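Local atomic coordinates of acyltransferase (Streptococcus pneumoniae, PDB entry 5UG1), a protein that probably transfers acetyl groups to peptidoglycan as the C-terminal catalytic domain of OatA, which has an atypical α/β-hydrolase fold. Residues S12-R16 / N31-S35; I88-P92 / A108-R113; A41-L46 / S76-P82; A3-I9 / P55-A61; A125-V130 / L159-I164. The contacts are given in a common frame with arbitrary orientation. Residue numbers count along the deposited sequence, not the author numbering.

Interaction 1: residues S12-R16 / N31-S35; sequences SVALR and NAQVS. With 03S (methanesulfonic acid), chain B.
A nucleophile placed at the start of a helix just beyond a β-strand is a recurring solution in serine esterases, as here. Residues Ser12-Arg16 form one helical turn, phi near -63° throughout, closed by Arg16 N to Ser12 O (2.9 Å). Asn31 and Ala32 end a strand, extended at phi/psi -117/86 and -126/138; Gln33-Ser35 leave it as a loop, Val34 turning to helical angles. CA atoms pair Ser12 with Val34 (4.2 Å) and Leu15 with Ala32 (5.1 Å). The small methyl of Ala32 is the central bump: it fits between Ala14 and Leu15, its CB 4.0 Å from CB of each. Leu15 (chi1 t, chi2 p) extends past this methyl, laying CD1 3.4 Å from Ala32 O and CD2 3.9 Å from Val34 CG2. Ser12, chi1 p, has CB 3.5 Å from Val34 O, and its OG carries the methylsulfonyl adduct (OG to S10 1.5 Å), while Ser12 N donates to adduct O12 (3.1 Å), as expected of an oxyanion-hole amide. Val34 O lies 3.4 Å from O12. Ser12 OG is also hydrogen-bonded to His145 NE2, consistent with a Ser-His-Asp triad completed by Asp142. Strand 29-32 borders strand 6-10, Val13 and Ala14 lean on Tyr160 of helix 150-171, and Asn31 and Gln33 touch Ile44 of helix 38-50.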
# COMPACT_ATOMS: atom_id res chain seq x y z
N SER A 12 -2.31 -6.56 -7.04
CA SER A 12 -2.17 -6.40 -8.47
C SER A 12 -1.94 -4.97 -8.91
O SER A 12 -1.34 -4.75 -9.89
CB SER A 12 -3.38 -6.93 -9.18
OG SER A 12 -4.45 -6.07 -9.03
N VAL A 13 -2.44 -4.01 -8.15
CA VAL A 13 -2.21 -2.62 -8.47
C VAL A 13 -0.73 -2.27 -8.29
O VAL A 13 -0.12 -1.69 -9.14
CB VAL A 13 -3.15 -1.69 -7.70
CG1 VAL A 13 -2.90 -0.25 -8.07
CG2 VAL A 13 -4.57 -2.03 -8.00
N ALA A 14 -0.19 -2.67 -7.15
CA ALA A 14 1.22 -2.57 -6.91
C ALA A 14 2.03 -3.36 -7.95
O ALA A 14 3.02 -2.88 -8.44
CB ALA A 14 1.56 -3.01 -5.52
N LEU A 15 1.55 -4.55 -8.30
CA LEU A 15 2.27 -5.36 -9.27
C LEU A 15 2.32 -4.66 -10.63
O LEU A 15 3.32 -4.74 -11.35
CB LEU A 15 1.63 -6.73 -9.39
CG LEU A 15 2.36 -7.67 -10.35
CD1 LEU A 15 3.79 -7.92 -9.89
CD2 LEU A 15 1.61 -8.98 -10.57
N ARG A 16 1.24 -3.94 -10.97
CA ARG A 16 1.22 -3.18 -12.21
C ARG A 16 2.27 -2.07 -12.21
O ARG A 16 2.81 -1.72 -13.26
CB ARG A 16 -0.19 -2.61 -12.41
CG ARG A 16 -0.50 -2.08 -13.81
CD ARG A 16 -1.96 -1.64 -13.88
NE ARG A 16 -2.34 -1.03 -15.15
CZ ARG A 16 -2.64 -1.72 -16.24
NH1 ARG A 16 -2.58 -3.05 -16.21
NH2 ARG A 16 -2.99 -1.09 -17.36
N ASN A 31 7.40 -7.21 -3.24
CA ASN A 31 6.76 -8.52 -3.20
C ASN A 31 5.27 -8.28 -3.44
O ASN A 31 4.48 -8.14 -2.51
CB ASN A 31 7.07 -9.23 -1.87
CG ASN A 31 6.28 -10.52 -1.67
OD1 ASN A 31 5.70 -11.08 -2.61
ND2 ASN A 31 6.26 -11.00 -0.43
N ALA A 32 4.88 -8.22 -4.72
CA ALA A 32 3.51 -7.93 -5.09
C ALA A 32 2.99 -9.03 -6.00
O ALA A 32 3.73 -9.53 -6.85
CB ALA A 32 3.39 -6.56 -5.79
N GLN A 33 1.76 -9.45 -5.80
CA GLN A 33 1.15 -10.51 -6.58
C GLN A 33 -0.31 -10.25 -6.84
O GLN A 33 -0.93 -9.48 -6.17
CB GLN A 33 1.27 -11.87 -5.88
CG GLN A 33 2.60 -12.16 -5.26
CD GLN A 33 2.53 -13.33 -4.35
OE1 GLN A 33 2.37 -14.47 -4.78
NE2 GLN A 33 2.65 -13.08 -3.07
N VAL A 34 -0.87 -10.92 -7.82
CA VAL A 34 -2.18 -10.59 -8.31
C VAL A 34 -3.31 -10.65 -7.30
O VAL A 34 -4.05 -9.72 -7.19
CB VAL A 34 -2.56 -11.39 -9.57
CG1 VAL A 34 -3.88 -10.91 -10.09
CG2 VAL A 34 -1.50 -11.25 -10.63
N SER A 35 -3.43 -11.74 -6.59
CA SER A 35 -4.55 -11.92 -5.70
C SER A 35 -4.35 -11.54 -4.24
O SER A 35 -5.12 -11.89 -3.41
CB SER A 35 -4.98 -13.37 -5.74
OG SER A 35 -5.77 -13.54 -6.85
S10 03S B . -5.73 -6.39 -8.28
O11 03S B . -6.52 -5.14 -8.38
O12 03S B . -5.40 -6.65 -6.86
C13 03S B . -6.62 -7.66 -8.88

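Interaction 2: residues I88-P92 / A108-R113; sequences ILVTP and AAAYMR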
# COMPACT_ATOMS: atom_id res chain seq x y z
N ILE A 88 3.97 1.40 6.42
CA ILE A 88 3.32 2.35 5.52
C ILE A 88 2.08 1.69 4.92
O ILE A 88 2.16 0.57 4.42
CB ILE A 88 4.30 2.81 4.43
CG1 ILE A 88 5.38 3.66 5.08
CG2 ILE A 88 3.59 3.58 3.33
CD1 ILE A 88 6.38 4.08 4.14
N LEU A 89 0.94 2.38 5.00
CA LEU A 89 -0.32 1.86 4.48
C LEU A 89 -0.67 2.59 3.19
O LEU A 89 -0.77 3.83 3.17
CB LEU A 89 -1.44 2.03 5.51
CG LEU A 89 -1.13 1.51 6.92
CD1 LEU A 89 -2.25 1.87 7.88
CD2 LEU A 89 -0.87 0.01 6.92
N VAL A 90 -0.86 1.84 2.10
CA VAL A 90 -1.23 2.41 0.81
C VAL A 90 -2.75 2.27 0.64
O VAL A 90 -3.27 1.15 0.53
CB VAL A 90 -0.48 1.74 -0.34
CG1 VAL A 90 -0.48 2.66 -1.57
CG2 VAL A 90 0.94 1.40 0.07
N THR A 91 -3.46 3.40 0.62
CA THR A 91 -4.91 3.36 0.56
C THR A 91 -5.37 2.84 -0.80
O THR A 91 -4.70 3.06 -1.81
CB THR A 91 -5.52 4.75 0.81
OG1 THR A 91 -4.94 5.70 -0.10
CG2 THR A 91 -5.31 5.21 2.28
N PRO A 92 -6.48 2.11 -0.84
CA PRO A 92 -6.95 1.55 -2.11
C PRO A 92 -7.82 2.55 -2.87
O PRO A 92 -8.38 3.48 -2.30
CB PRO A 92 -7.77 0.33 -1.67
CG PRO A 92 -8.29 0.72 -0.34
CD PRO A 92 -7.29 1.64 0.30
N ALA A 108 -12.70 2.06 3.62
CA ALA A 108 -11.42 1.44 3.98
C ALA A 108 -10.29 2.46 3.92
O ALA A 108 -9.49 2.57 4.86
CB ALA A 108 -11.12 0.25 3.06
N ALA A 109 -10.21 3.21 2.83
CA ALA A 109 -9.22 4.27 2.73
C ALA A 109 -9.33 5.22 3.91
O ALA A 109 -8.32 5.58 4.52
CB ALA A 109 -9.39 5.03 1.41
N ALA A 110 -10.55 5.62 4.27
CA ALA A 110 -10.73 6.56 5.38
C ALA A 110 -10.23 5.97 6.69
O ALA A 110 -9.57 6.65 7.48
CB ALA A 110 -12.20 6.96 5.50
N TYR A 111 -10.56 4.70 6.94
CA TYR A 111 -10.14 4.04 8.18
C TYR A 111 -8.63 3.89 8.26
O TYR A 111 -8.05 4.03 9.35
CB TYR A 111 -10.82 2.68 8.28
CG TYR A 111 -10.70 2.05 9.64
CD1 TYR A 111 -11.29 2.64 10.75
CD2 TYR A 111 -10.00 0.86 9.82
CE1 TYR A 111 -11.18 2.09 12.00
CE2 TYR A 111 -9.89 0.29 11.08
CZ TYR A 111 -10.49 0.91 12.16
OH TYR A 111 -10.40 0.37 13.43
N MET A 112 -7.97 3.57 7.14
CA MET A 112 -6.51 3.52 7.10
C MET A 112 -5.90 4.88 7.41
O MET A 112 -4.89 4.96 8.11
CB MET A 112 -6.03 3.03 5.73
CG MET A 112 -6.51 1.64 5.34
SD MET A 112 -6.26 1.29 3.59
CE MET A 112 -4.47 1.22 3.57
N ARG A 113 -6.50 5.95 6.89
CA ARG A 113 -6.05 7.29 7.27
C ARG A 113 -6.15 7.48 8.78
O ARG A 113 -5.26 8.09 9.39
CB ARG A 113 -6.86 8.35 6.53
CG ARG A 113 -6.62 8.37 5.02
CD ARG A 113 -7.47 9.42 4.31
NE ARG A 113 -7.40 9.21 2.87
CZ ARG A 113 -8.43 8.86 2.09
NH1 ARG A 113 -9.65 8.73 2.60
NH2 ARG A 113 -8.25 8.68 0.79
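In this β-α-β unit the helix meets its preceding strand through small alanines and one flexible methionine. Ala108 makes a peripheral touch, its CB 4.4 Å from Pro92 CG. Ala109 comes closer: its CA and CB both lie 4.1 Å from Pro92 CD, and its CB is 3.9 Å from Thr91 CB. One turn on from Ala108, Met112 carries the largest share of the buried area. With chi1 m, chi2 t and chi3 p, its chain brings SD to 3.5 Å from Pro92 CD and CE to 3.7 Å from Leu89 CB and 3.3 Å from Val90 O. Arg113 adds only CG, 4.4 Å from Thr91 CG2; its guanidinium forms a salt bridge with Asp126, which also hydrogen-bonds Thr91 OG1. The contact thus joins the first strand and the helix of the β-α-β unit 86-90, 102-118, 122-125. Between the segments cohesion is apolar, with a thioether filling the gap; it rests on close fit and exclusion of water, while the polar ends of Thr91 and Arg113 are served by Asp126 and Asn128.

Interaction 3: residues A41-L46 / S76-P82; sequences ANEIML and SIVKNLP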
# COMPACT_ATOMS: atom_id res chain seq x y z
N ALA A 41 -1.72 -10.47 3.10
CA ALA A 41 -0.57 -9.62 3.38
C ALA A 41 -0.18 -9.67 4.85
O ALA A 41 1.01 -9.64 5.20
CB ALA A 41 -0.86 -8.19 2.96
N ASN A 42 -1.19 -9.72 5.74
CA ASN A 42 -0.95 -9.92 7.16
C ASN A 42 -0.18 -11.21 7.41
O ASN A 42 0.78 -11.24 8.18
CB ASN A 42 -2.30 -9.95 7.90
CG ASN A 42 -2.20 -9.58 9.37
OD1 ASN A 42 -1.11 -9.56 9.94
ND2 ASN A 42 -3.35 -9.30 10.01
N GLU A 43 -0.61 -12.29 6.76
CA GLU A 43 0.06 -13.58 6.91
C GLU A 43 1.47 -13.55 6.31
O GLU A 43 2.42 -14.04 6.93
CB GLU A 43 -0.79 -14.67 6.27
CG GLU A 43 -2.19 -14.84 6.92
CD GLU A 43 -3.20 -15.48 5.98
OE1 GLU A 43 -2.85 -15.71 4.80
OE2 GLU A 43 -4.34 -15.77 6.41
N ILE A 44 1.61 -12.95 5.12
CA ILE A 44 2.93 -12.79 4.49
C ILE A 44 3.86 -11.98 5.39
O ILE A 44 5.04 -12.33 5.55
CB ILE A 44 2.79 -12.13 3.11
CG1 ILE A 44 2.05 -13.06 2.14
CG2 ILE A 44 4.16 -11.76 2.53
CD1 ILE A 44 1.76 -12.43 0.78
N MET A 45 3.34 -10.90 5.99
CA MET A 45 4.14 -10.05 6.87
C MET A 45 4.75 -10.85 8.02
O MET A 45 5.96 -10.79 8.26
CB MET A 45 3.29 -8.91 7.42
CG MET A 45 4.09 -7.95 8.32
SD MET A 45 3.08 -6.67 9.05
CE MET A 45 2.02 -7.65 10.13
N LEU A 46 3.91 -11.59 8.75
CA LEU A 46 4.39 -12.37 9.89
C LEU A 46 5.26 -13.55 9.45
O LEU A 46 6.23 -13.90 10.14
CB LEU A 46 3.22 -12.88 10.71
CG LEU A 46 2.43 -11.77 11.41
CD1 LEU A 46 1.25 -12.40 12.13
CD2 LEU A 46 3.35 -11.00 12.38
N SER A 76 -6.16 -5.63 12.37
CA SER A 76 -5.33 -6.80 12.65
C SER A 76 -3.90 -6.61 12.15
O SER A 76 -2.95 -6.92 12.86
CB SER A 76 -5.94 -8.04 12.01
OG SER A 76 -5.14 -9.16 12.31
N ILE A 77 -3.73 -6.14 10.91
CA ILE A 77 -2.38 -6.05 10.39
C ILE A 77 -1.59 -5.01 11.17
O ILE A 77 -0.41 -5.21 11.48
CB ILE A 77 -2.39 -5.78 8.87
CG1 ILE A 77 -1.07 -6.22 8.24
CG2 ILE A 77 -2.70 -4.32 8.56
CD1 ILE A 77 -1.12 -6.29 6.74
N VAL A 78 -2.25 -3.93 11.58
CA VAL A 78 -1.59 -2.94 12.41
C VAL A 78 -1.22 -3.54 13.75
O VAL A 78 -0.11 -3.33 14.25
CB VAL A 78 -2.48 -1.70 12.56
CG1 VAL A 78 -1.98 -0.82 13.72
CG2 VAL A 78 -2.54 -0.94 11.23
N LYS A 79 -2.13 -4.31 14.34
CA LYS A 79 -1.84 -4.96 15.62
C LYS A 79 -0.65 -5.91 15.50
O LYS A 79 0.17 -6.02 16.42
CB LYS A 79 -3.07 -5.71 16.12
CG LYS A 79 -2.84 -6.64 17.31
CD LYS A 79 -2.70 -5.88 18.62
CE LYS A 79 -2.33 -6.81 19.77
NZ LYS A 79 -3.28 -7.95 19.91
N ASN A 80 -0.55 -6.60 14.38
CA ASN A 80 0.41 -7.69 14.25
C ASN A 80 1.76 -7.24 13.72
O ASN A 80 2.67 -8.07 13.62
CB ASN A 80 -0.17 -8.80 13.37
CG ASN A 80 -1.04 -9.77 14.17
OD1 ASN A 80 -0.53 -10.68 14.82
ND2 ASN A 80 -2.36 -9.58 14.12
N LEU A 81 1.91 -5.96 13.39
CA LEU A 81 3.21 -5.45 13.00
C LEU A 81 4.22 -5.77 14.10
O LEU A 81 3.96 -5.46 15.27
CB LEU A 81 3.16 -3.94 12.75
CG LEU A 81 4.48 -3.26 12.37
CD1 LEU A 81 4.82 -3.54 10.91
CD2 LEU A 81 4.43 -1.77 12.64
N PRO A 82 5.33 -6.43 13.79
CA PRO A 82 6.26 -6.82 14.85
C PRO A 82 7.00 -5.62 15.38
O PRO A 82 7.19 -4.62 14.68
CB PRO A 82 7.22 -7.80 14.15
CG PRO A 82 6.56 -8.14 12.85
CD PRO A 82 5.75 -6.94 12.47
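In an α/β fold, consecutive crossover helices on one face of a parallel sheet run side by side, and helices 38-50 and 70-80 illustrate this. The short segments 41-46 and 76-80 are nearly parallel, at 10°, with axes approaching to 9.8 Å, and both stand over the sheet, where Met45, Ile77 and Leu81 meet Met87 of strand 86-90. Apolar packing dominates. Met45, extended through chi1 and chi2 in t, pushes its thioether into the groove between the helices: CE is 3.9 Å from Ile77 CG1 and SD 4.0 Å from Leu81 CD1. Ile77 CD1 lies 4.2 Å from Ala41 CB, deeper toward the sheet, where Ala41 and Met45 also touch Ile9 of strand 6-10. Farther along, Leu46 CD2 reaches Pro82 CG at 4.3 Å and sits 3.3 Å from Asn80 O, so the turn leaving the second helix is covered too. Polar contacts are sparser. Asn80 ND2 donates to Ser76 O within its own segment (3.0 Å), tying the side chain back along the helix. Across the interface, Asn42, whose side chain faces the second helix, makes a weak hydrogen bond from ND2 to Ser76 OG at 2.9 Å.

Interaction 4: residues A3-I9 / P55-A61; sequences ADGTMLI and PKTVVIA
Strands 6-9 and 57-61 run parallel, 4.7 Å apart at closest axis approach and crossing at -18°, with Thr6 opposite Thr57, Met7 opposite Val58, Leu8 opposite Val59 and Ile9 opposite Ile60. Residues 6-9 and 57-60 are extended (phi -100 to -132°, psi 103 to 128°), whereas Lys56 is helical (-60/-48). The parallel ladder comprises Thr57 N to Gly5 O (2.9 Å), Met7 N to Thr57 O (3.1 Å), Val59 N to Met7 O (2.9 Å), Ile9 N to Val59 O (2.8 Å) and Ala61 N to Ile9 O (3.0 Å). At its start, Gly5 adopts phi/psi 144/167, angles that call for glycine, and Pro55 CB lies close to Gly5 C (3.6 Å). Lys56 N bonds weakly to Ala3 O (3.2 Å). On one face Leu8 CD1 meets Val59 CG1 (3.8 Å) and Thr6 CG2 meets Val59 CG2 (3.8 Å); on the other, Ile9 (chi1 m) sets CD1 4.0 Å from Ile60 CD1, and Met7 CB packs on Pro55 CD (3.6 Å). Helix 150-171 covers the Leu8 face, helix 38-50 the Ile9 face. Asp4 OD2 and Lys56 NZ form a long salt bridge (3.4 Å), and a water links Asp4 OD1, Gly5 O (both 2.9 Å) and Thr57 OG1 (2.5 Å). These interior strands therefore combine backbone bonding with aliphatic packing, while the salt bridge and the water lie at the beginning of the pair.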
# COMPACT_ATOMS: atom_id res chain seq x y z
N ALA A 3 17.39 -4.70 10.80
CA ALA A 3 18.25 -4.05 9.84
C ALA A 3 17.44 -3.22 8.85
O ALA A 3 16.26 -3.52 8.55
CB ALA A 3 19.11 -5.07 9.08
N ASP A 4 18.09 -2.18 8.33
CA ASP A 4 17.37 -1.21 7.54
C ASP A 4 16.99 -1.83 6.21
O ASP A 4 17.59 -2.81 5.75
CB ASP A 4 18.21 0.04 7.33
CG ASP A 4 17.47 1.29 7.73
OD1 ASP A 4 16.73 1.82 6.89
OD2 ASP A 4 17.60 1.70 8.91
N GLY A 5 15.96 -1.26 5.59
CA GLY A 5 15.45 -1.79 4.35
C GLY A 5 13.95 -1.66 4.24
O GLY A 5 13.27 -1.38 5.23
N THR A 6 13.44 -1.87 3.03
CA THR A 6 12.03 -1.72 2.73
C THR A 6 11.54 -2.94 1.96
O THR A 6 12.15 -3.33 0.96
CB THR A 6 11.78 -0.46 1.91
OG1 THR A 6 12.32 0.67 2.61
CG2 THR A 6 10.29 -0.25 1.69
N MET A 7 10.47 -3.56 2.46
CA MET A 7 9.74 -4.60 1.74
C MET A 7 8.32 -4.11 1.52
O MET A 7 7.65 -3.67 2.47
CB MET A 7 9.73 -5.93 2.51
CG MET A 7 8.97 -7.03 1.79
SD MET A 7 9.05 -8.61 2.61
CE MET A 7 10.69 -9.18 2.17
N LEU A 8 7.87 -4.16 0.27
CA LEU A 8 6.48 -3.90 -0.07
C LEU A 8 5.78 -5.24 -0.29
O LEU A 8 6.28 -6.10 -1.02
CB LEU A 8 6.39 -3.04 -1.33
CG LEU A 8 4.99 -2.56 -1.74
CD1 LEU A 8 5.08 -1.21 -2.39
CD2 LEU A 8 4.32 -3.57 -2.68
N ILE A 9 4.66 -5.44 0.40
CA ILE A 9 3.79 -6.60 0.21
C ILE A 9 2.50 -6.06 -0.37
O ILE A 9 1.77 -5.33 0.31
CB ILE A 9 3.51 -7.34 1.53
CG1 ILE A 9 4.80 -7.73 2.24
CG2 ILE A 9 2.58 -8.55 1.29
CD1 ILE A 9 4.62 -7.79 3.77
N PRO A 55 12.38 -6.51 6.71
CA PRO A 55 13.25 -5.40 7.10
C PRO A 55 12.45 -4.34 7.84
O PRO A 55 11.24 -4.47 8.03
CB PRO A 55 13.76 -4.88 5.75
CG PRO A 55 12.54 -5.07 4.87
CD PRO A 55 11.92 -6.37 5.31
N LYS A 56 13.14 -3.25 8.19
CA LYS A 56 12.59 -2.27 9.13
C LYS A 56 11.29 -1.66 8.62
O LYS A 56 10.32 -1.54 9.36
CB LYS A 56 13.61 -1.16 9.40
CG LYS A 56 13.11 -0.17 10.43
CD LYS A 56 14.09 0.93 10.68
CE LYS A 56 13.80 2.12 9.81
NZ LYS A 56 14.77 3.23 10.07
N THR A 57 11.26 -1.22 7.37
CA THR A 57 10.09 -0.53 6.84
C THR A 57 9.26 -1.51 6.02
O THR A 57 9.76 -2.16 5.10
CB THR A 57 10.50 0.67 6.00
OG1 THR A 57 11.48 1.44 6.72
CG2 THR A 57 9.31 1.54 5.72
N VAL A 58 7.97 -1.60 6.36
CA VAL A 58 7.02 -2.51 5.73
C VAL A 58 5.97 -1.66 5.02
O VAL A 58 5.35 -0.78 5.62
CB VAL A 58 6.36 -3.43 6.77
CG1 VAL A 58 5.49 -4.48 6.08
CG2 VAL A 58 7.42 -4.08 7.66
N VAL A 59 5.76 -1.93 3.73
CA VAL A 59 4.74 -1.24 2.95
C VAL A 59 3.65 -2.25 2.62
O VAL A 59 3.90 -3.26 1.96
CB VAL A 59 5.32 -0.62 1.68
CG1 VAL A 59 4.26 0.25 1.02
CG2 VAL A 59 6.58 0.21 2.01
N ILE A 60 2.43 -1.96 3.08
CA ILE A 60 1.26 -2.79 2.84
C ILE A 60 0.45 -2.10 1.74
O ILE A 60 -0.23 -1.10 2.00
CB ILE A 60 0.42 -3.01 4.11
CG1 ILE A 60 1.27 -3.61 5.24
CG2 ILE A 60 -0.82 -3.89 3.81
CD1 ILE A 60 2.02 -4.93 4.88
N ALA A 61 0.54 -2.61 0.52
CA ALA A 61 -0.11 -1.99 -0.64
C ALA A 61 -1.25 -2.90 -1.12
O ALA A 61 -1.16 -3.58 -2.14
CB ALA A 61 0.92 -1.72 -1.75
O HOH W 1 13.95 1.32 6.17

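Interaction 5: residues A125-V130 / L159-I164; sequences ADWNQV and LYADTI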
# COMPACT_ATOMS: atom_id res chain seq x y z
N ALA A 125 0.35 6.40 2.72
CA ALA A 125 0.66 6.65 1.32
C ALA A 125 -0.68 6.69 0.59
O ALA A 125 -1.24 5.64 0.25
CB ALA A 125 1.58 5.57 0.75
N ASP A 126 -1.21 7.90 0.36
CA ASP A 126 -2.63 8.07 0.03
C ASP A 126 -2.85 8.00 -1.49
O ASP A 126 -3.20 8.98 -2.16
CB ASP A 126 -3.16 9.37 0.61
CG ASP A 126 -4.66 9.32 0.86
OD1 ASP A 126 -5.34 8.44 0.27
OD2 ASP A 126 -5.16 10.14 1.66
N TRP A 127 -2.64 6.79 -2.01
CA TRP A 127 -2.94 6.52 -3.41
C TRP A 127 -4.38 6.88 -3.76
O TRP A 127 -4.66 7.43 -4.83
CB TRP A 127 -2.66 5.05 -3.70
CG TRP A 127 -3.20 4.54 -5.01
CD1 TRP A 127 -4.16 3.59 -5.18
CD2 TRP A 127 -2.80 4.96 -6.32
NE1 TRP A 127 -4.38 3.39 -6.53
CE2 TRP A 127 -3.56 4.22 -7.24
CE3 TRP A 127 -1.87 5.90 -6.80
CZ2 TRP A 127 -3.42 4.39 -8.63
CZ3 TRP A 127 -1.74 6.06 -8.18
CH2 TRP A 127 -2.51 5.31 -9.07
N ASN A 128 -5.32 6.56 -2.86
CA ASN A 128 -6.72 6.92 -3.06
C ASN A 128 -6.87 8.41 -3.39
O ASN A 128 -7.55 8.78 -4.35
CB ASN A 128 -7.53 6.56 -1.81
CG ASN A 128 -8.99 6.92 -1.93
OD1 ASN A 128 -9.38 8.07 -1.68
ND2 ASN A 128 -9.81 5.94 -2.28
N GLN A 129 -6.24 9.27 -2.59
CA GLN A 129 -6.34 10.71 -2.84
C GLN A 129 -5.66 11.10 -4.15
O GLN A 129 -6.22 11.89 -4.92
CB GLN A 129 -5.74 11.48 -1.67
CG GLN A 129 -5.56 12.96 -1.94
CD GLN A 129 -5.13 13.71 -0.69
OE1 GLN A 129 -4.50 13.15 0.20
NE2 GLN A 129 -5.50 14.99 -0.62
N VAL A 130 -4.47 10.55 -4.42
CA VAL A 130 -3.73 10.89 -5.64
C VAL A 130 -4.48 10.42 -6.88
O VAL A 130 -4.64 11.17 -7.86
CB VAL A 130 -2.30 10.31 -5.57
CG1 VAL A 130 -1.64 10.25 -6.96
CG2 VAL A 130 -1.45 11.13 -4.60
N LEU A 159 3.15 7.80 -10.80
CA LEU A 159 2.40 8.44 -9.72
C LEU A 159 2.27 7.50 -8.53
O LEU A 159 2.40 7.93 -7.38
CB LEU A 159 1.00 8.84 -10.20
CG LEU A 159 0.86 10.14 -10.99
CD1 LEU A 159 -0.48 10.14 -11.72
CD2 LEU A 159 0.96 11.32 -10.06
N TYR A 160 2.00 6.23 -8.80
CA TYR A 160 1.86 5.26 -7.73
C TYR A 160 3.18 5.08 -6.99
O TYR A 160 3.23 5.13 -5.75
CB TYR A 160 1.35 3.94 -8.30
CG TYR A 160 1.03 2.86 -7.29
CD1 TYR A 160 2.02 2.01 -6.81
CD2 TYR A 160 -0.27 2.67 -6.84
CE1 TYR A 160 1.73 1.01 -5.90
CE2 TYR A 160 -0.57 1.66 -5.93
CZ TYR A 160 0.44 0.83 -5.46
OH TYR A 160 0.16 -0.17 -4.55
N ALA A 161 4.28 4.91 -7.72
CA ALA A 161 5.57 4.73 -7.07
C ALA A 161 5.98 5.97 -6.28
O ALA A 161 6.50 5.86 -5.17
CB ALA A 161 6.64 4.37 -8.11
N ASP A 162 5.75 7.16 -6.85
CA ASP A 162 6.17 8.39 -6.17
C ASP A 162 5.38 8.63 -4.89
O ASP A 162 5.90 9.23 -3.95
CB ASP A 162 6.04 9.59 -7.09
CG ASP A 162 7.14 9.63 -8.15
OD1 ASP A 162 8.21 9.02 -7.94
OD2 ASP A 162 6.93 10.29 -9.20
N THR A 163 4.12 8.19 -4.86
CA THR A 163 3.33 8.32 -3.64
C THR A 163 3.97 7.55 -2.49
O THR A 163 4.09 8.06 -1.37
CB THR A 163 1.91 7.82 -3.89
OG1 THR A 163 1.34 8.53 -4.99
CG2 THR A 163 1.04 8.04 -2.66
N ILE A 164 4.42 6.32 -2.77
CA ILE A 164 5.05 5.50 -1.74
C ILE A 164 6.43 6.06 -1.39
O ILE A 164 6.80 6.12 -0.21
CB ILE A 164 5.10 4.04 -2.22
CG1 ILE A 164 3.68 3.45 -2.18
CG2 ILE A 164 6.05 3.18 -1.37
CD1 ILE A 164 3.52 2.18 -2.97
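A junction of strand and helix can pack against a neighbouring helix while its polar cap faces elsewhere. Ala125, ending strand 122-125, sets CB 4.2 Å from Ile164 CG1 and 4.2 Å from Thr163 CG2. Asp126, the centre of an inverse γ turn, is the N-cap: OD1 accepts from Gln129 N (3.1 Å) and from Thr91 OG1, and OD2 forms a salt bridge with Arg113; Asp126 N lies 3.8 Å from Thr163 CG2. Trp127 supplies the aromatic element. Tyr160 turns its edge to the Trp127 face in a T-shaped pair, centroids 4.9 Å apart and planes at 70°, and Tyr160 CB adds an off-centre CH-π contact to the six-membered ring (4.2 Å). A turn later, Val130 closes the contact, CG1 4.2 Å from Leu159 CD2 and CG2 3.8 Å from Thr163 OG1, a hydroxyl that donates to Leu159 O (2.7 Å). Helix 150-171 thus meets this junction by aromatic and aliphatic packing, whereas the junction's polar groups bond within their own segment or to residues such as Thr91, Pro92 and Arg113.

The five contacts show how chemistry follows position in a three-layer αβα sandwich. Interaction 4, at the middle of the sheet, relies on backbone hydrogen bonds; interactions 2, 3 and 5 attach helices chiefly by side-chain packing, with interaction 2 the most buried of these. Interaction 3 covers one face of interaction 4, through Ile9 and Ile60, and interaction 5 the other, through Ile164 and Tyr160. Interactions 2 and 5 share a polar junction, Arg113 with Asp126 and Asn128. Interaction 1 is partly exposed and the one that holds the adduct; its Ala14 and Val13 rest on Tyr160 of interaction 5, while Asn31 N hydrogen-bonds Leu8 O of interaction 4.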